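PDB 1W07: acyl-coa oxidase from Arabidopsis thaliana, which catalyses the FAD-dependent desaturation of long- and medium-chain acyl-CoAs to 2-trans-enoyl-CoAs in peroxisomal beta-oxidation, passing electrons to oxygen to give hydrogen peroxide. Local coordinates for residues B[294-297]-B[298-302]; B[411-414]-B[415-418]. The protein carries 1 engineered substitution. All coordinates share one frame; numbering follows the deposited sequence.

Contact 1: B[294-297]-B[298-302]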
# COMPACT_ATOMS: atom_id res chain seq x y z
N ASN B 294 5.64 15.52 6.73
CA ASN B 294 7.02 15.25 6.33
C ASN B 294 7.06 14.11 5.32
O ASN B 294 7.55 14.28 4.20
CB ASN B 294 7.90 14.86 7.54
CG ASN B 294 8.33 16.06 8.37
OD1 ASN B 294 8.80 17.07 7.83
ND2 ASN B 294 8.20 15.94 9.68
N ALA B 295 6.55 12.94 5.71
CA ALA B 295 6.55 11.77 4.84
C ALA B 295 5.76 11.98 3.55
O ALA B 295 6.22 11.61 2.46
CB ALA B 295 6.03 10.52 5.60
N LEU B 296 4.57 12.58 3.66
CA LEU B 296 3.75 12.76 2.47
C LEU B 296 4.41 13.67 1.46
O LEU B 296 4.45 13.36 0.27
CB LEU B 296 2.36 13.29 2.84
CG LEU B 296 1.35 13.43 1.70
CD1 LEU B 296 1.23 12.10 0.95
CD2 LEU B 296 -0.02 13.85 2.24
N SER B 297 4.94 14.80 1.93
CA SER B 297 5.63 15.75 1.06
C SER B 297 6.82 15.09 0.36
O SER B 297 7.13 15.44 -0.78
CB SER B 297 6.13 16.96 1.86
OG SER B 297 7.09 16.58 2.85
N ARG B 298 7.50 14.15 1.02
CA ARG B 298 8.65 13.52 0.37
C ARG B 298 8.16 12.72 -0.83
O ARG B 298 8.71 12.85 -1.93
CB ARG B 298 9.39 12.58 1.33
CG ARG B 298 10.15 13.27 2.46
CD ARG B 298 10.67 12.25 3.50
NE ARG B 298 11.73 11.41 2.95
CZ ARG B 298 12.48 10.58 3.67
NH1 ARG B 298 12.29 10.45 4.98
NH2 ARG B 298 13.47 9.90 3.08
N ALA B 299 7.12 11.91 -0.61
CA ALA B 299 6.57 11.08 -1.67
C ALA B 299 6.03 11.93 -2.82
O ALA B 299 6.31 11.65 -3.98
CB ALA B 299 5.45 10.16 -1.11
N VAL B 300 5.27 12.98 -2.49
CA VAL B 300 4.70 13.88 -3.50
C VAL B 300 5.81 14.61 -4.30
O VAL B 300 5.67 14.83 -5.51
CB VAL B 300 3.78 14.94 -2.83
CG1 VAL B 300 3.42 16.07 -3.82
CG2 VAL B 300 2.50 14.24 -2.31
N CYS B 301 6.90 14.98 -3.63
CA CYS B 301 8.00 15.66 -4.30
C CYS B 301 8.56 14.71 -5.37
O CYS B 301 8.80 15.11 -6.51
CB CYS B 301 9.09 15.99 -3.28
SG CYS B 301 10.59 16.79 -3.93
N ILE B 302 8.73 13.44 -5.01
CA ILE B 302 9.28 12.45 -5.94
C ILE B 302 8.35 12.23 -7.13
O ILE B 302 8.77 12.29 -8.28
CB ILE B 302 9.56 11.11 -5.21
CG1 ILE B 302 10.63 11.33 -4.13
CG2 ILE B 302 10.03 10.06 -6.21
CD1 ILE B 302 10.84 10.14 -3.16

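Contact 2: B[411-414]-B[415-418]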
# COMPACT_ATOMS: atom_id res chain seq x y z
N PRO B 411 9.42 2.78 -2.27
CA PRO B 411 9.15 1.49 -1.60
C PRO B 411 9.57 1.55 -0.12
O PRO B 411 8.79 1.21 0.78
CB PRO B 411 10.00 0.51 -2.40
CG PRO B 411 10.00 1.10 -3.79
CD PRO B 411 10.17 2.58 -3.52
N GLU B 412 10.80 1.99 0.14
CA GLU B 412 11.23 2.06 1.53
C GLU B 412 10.44 3.10 2.33
O GLU B 412 10.10 2.87 3.49
CB GLU B 412 12.73 2.38 1.61
CG GLU B 412 13.25 2.32 3.05
CD GLU B 412 14.67 2.82 3.19
OE1 GLU B 412 15.04 3.79 2.49
OE2 GLU B 412 15.42 2.26 4.02
N LEU B 413 10.12 4.24 1.72
CA LEU B 413 9.39 5.27 2.43
C LEU B 413 8.03 4.76 2.93
O LEU B 413 7.62 5.05 4.06
CB LEU B 413 9.21 6.50 1.54
CG LEU B 413 8.48 7.70 2.17
CD1 LEU B 413 9.26 8.20 3.39
CD2 LEU B 413 8.30 8.81 1.14
N PHE B 414 7.35 3.99 2.10
CA PHE B 414 6.06 3.43 2.47
C PHE B 414 6.23 2.45 3.63
O PHE B 414 5.52 2.52 4.65
CB PHE B 414 5.44 2.70 1.28
CG PHE B 414 4.11 2.05 1.59
CD1 PHE B 414 2.97 2.82 1.83
CD2 PHE B 414 4.00 0.67 1.66
CE1 PHE B 414 1.75 2.23 2.14
CE2 PHE B 414 2.77 0.06 1.98
CZ PHE B 414 1.64 0.84 2.21
N ALA B 415 7.16 1.53 3.47
CA ALA B 415 7.40 0.53 4.51
C ALA B 415 7.82 1.17 5.83
O ALA B 415 7.32 0.79 6.89
CB ALA B 415 8.48 -0.45 4.02
N VAL B 416 8.70 2.17 5.79
CA VAL B 416 9.14 2.79 7.03
C VAL B 416 8.03 3.64 7.67
O VAL B 416 7.98 3.78 8.90
CB VAL B 416 10.40 3.65 6.81
CG1 VAL B 416 10.04 4.99 6.16
CG2 VAL B 416 11.13 3.85 8.12
N TYR B 417 7.13 4.18 6.85
CA TYR B 417 6.05 5.02 7.36
C TYR B 417 4.82 4.30 7.94
O TYR B 417 4.27 4.74 8.97
CB TYR B 417 5.54 5.99 6.28
CG TYR B 417 4.50 6.94 6.83
CD1 TYR B 417 4.89 8.04 7.62
CD2 TYR B 417 3.13 6.69 6.69
CE1 TYR B 417 3.95 8.83 8.25
CE2 TYR B 417 2.18 7.49 7.33
CZ TYR B 417 2.60 8.56 8.11
OH TYR B 417 1.69 9.38 8.73
N VAL B 418 4.38 3.21 7.30
CA VAL B 418 3.18 2.46 7.71
C VAL B 418 2.96 2.15 9.18
O VAL B 418 1.81 2.06 9.62
CB VAL B 418 3.00 1.11 6.94
CG1 VAL B 418 2.44 1.39 5.58
CG2 VAL B 418 4.30 0.36 6.85

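Contact 1: B[294-297]-B[298-302]
Val300 donates its backbone N to Leu296 O at 2.9 Å, an almost straight bond (171°) in the middle of an unbroken alpha-helix. The i to i+4 ladder runs on either side of it: Arg298 N reaches Asn294 O, Ala299 N reaches Ala295 O, and Cys301 N reaches Ser297 O at 2.9 Å. Arg298 N also makes a weak second bond to Ala295 O.

Among the apolar side chains, Leu296 CD1 meets Val300 CG2 at 4.1 Å one turn on. A chi1 of -175° sets the Leu296 isobutyl group beside its own carbonyl carbon, where CD1 can meet that methyl. CG2 also lies 3.4 Å from Leu296 O, and Arg298 CG passes 3.3 Å from Asn294 O.

The polar side chains have their main partners outside the stretch. Ser297 OG is hydrogen-bonded to the hydroxyl of Tyr609 and has Ser293 O as a further partner; it also lies 2.7 Å from Asn294 O. Asn294 OD1 is hydrogen-bonded to Arg345 of helix 328-363. Arg298, bent at chi3 (68°), carries its guanidinium to a salt bridge with Asp94 and a cation-pi contact with Tyr613.

This is a buried stretch of helix 278-309 in the C-alpha1 domain: Leu296 and Val300 pack on helix 328-363, Ala295 and Ala299 on helices 370-398 and 410-417, and Ser297 and Cys301 on Phe607.

Contact 2: B[411-414]-B[415-418]
With CG anti to the backbone N (chi1 178°), Phe414 swings its ring out from the helix, and Val418, one turn on, brings CG1 over one face of it. This is an i to i+4 CH-pi contact in the later part of the short helix 410-417 and the residue that follows it, in the C-alpha1 domain. CG1 stands 3.7 Å from the ring centroid, 20° off the normal and displaced toward the rim. The ring also packs on Ile392 of helix 370-398. Losing it to an alanine here is likely to leave Val418 CG1 without its aromatic partner and open a gap beside Ile392.

The backbone ladder beneath runs from Ala415 N to Pro411 O through to Val418 N, which binds Phe414 O at 3.0 Å; Tyr417 N bonds Leu413 O and, weakly, Phe414 O as well. Glu412 sends its carboxylate away from this turn, to the backbone N of Ala233 and a salt bridge with Arg53. The second subunit closes on the same turn: its Tyr404 hydroxyl is hydrogen-bonded to Ala415 O and its side chain packs on Val418. On another side of the helix, Val416 turns CG1 back between its own N and carbonyl carbon (chi1 78°), placing that methyl 3.2 Å from Leu413 O.

Overall arrangement
Both contacts belong to the helical C-alpha1 domain. Contact 1, on the long helix 278-309, comes first along the chain; helices 328-363 and 370-398 follow before contact 2 on the short helix 410-417. Their centres are 11 Å apart and they meet directly: Ala295 CB is 3.4 Å from Tyr417 CD1, and Leu413 CD2 packs against the turn at Ala295, Arg298 and Ala299. Helix 370-398 touches both, giving a common buried core. Contact 2 is nearer the cofactor, with the side chain of Val418 about 8 Å from a bound FAD and that of Val300 about 13 Å, and it also meets the second subunit, linking this core to the dimer interface.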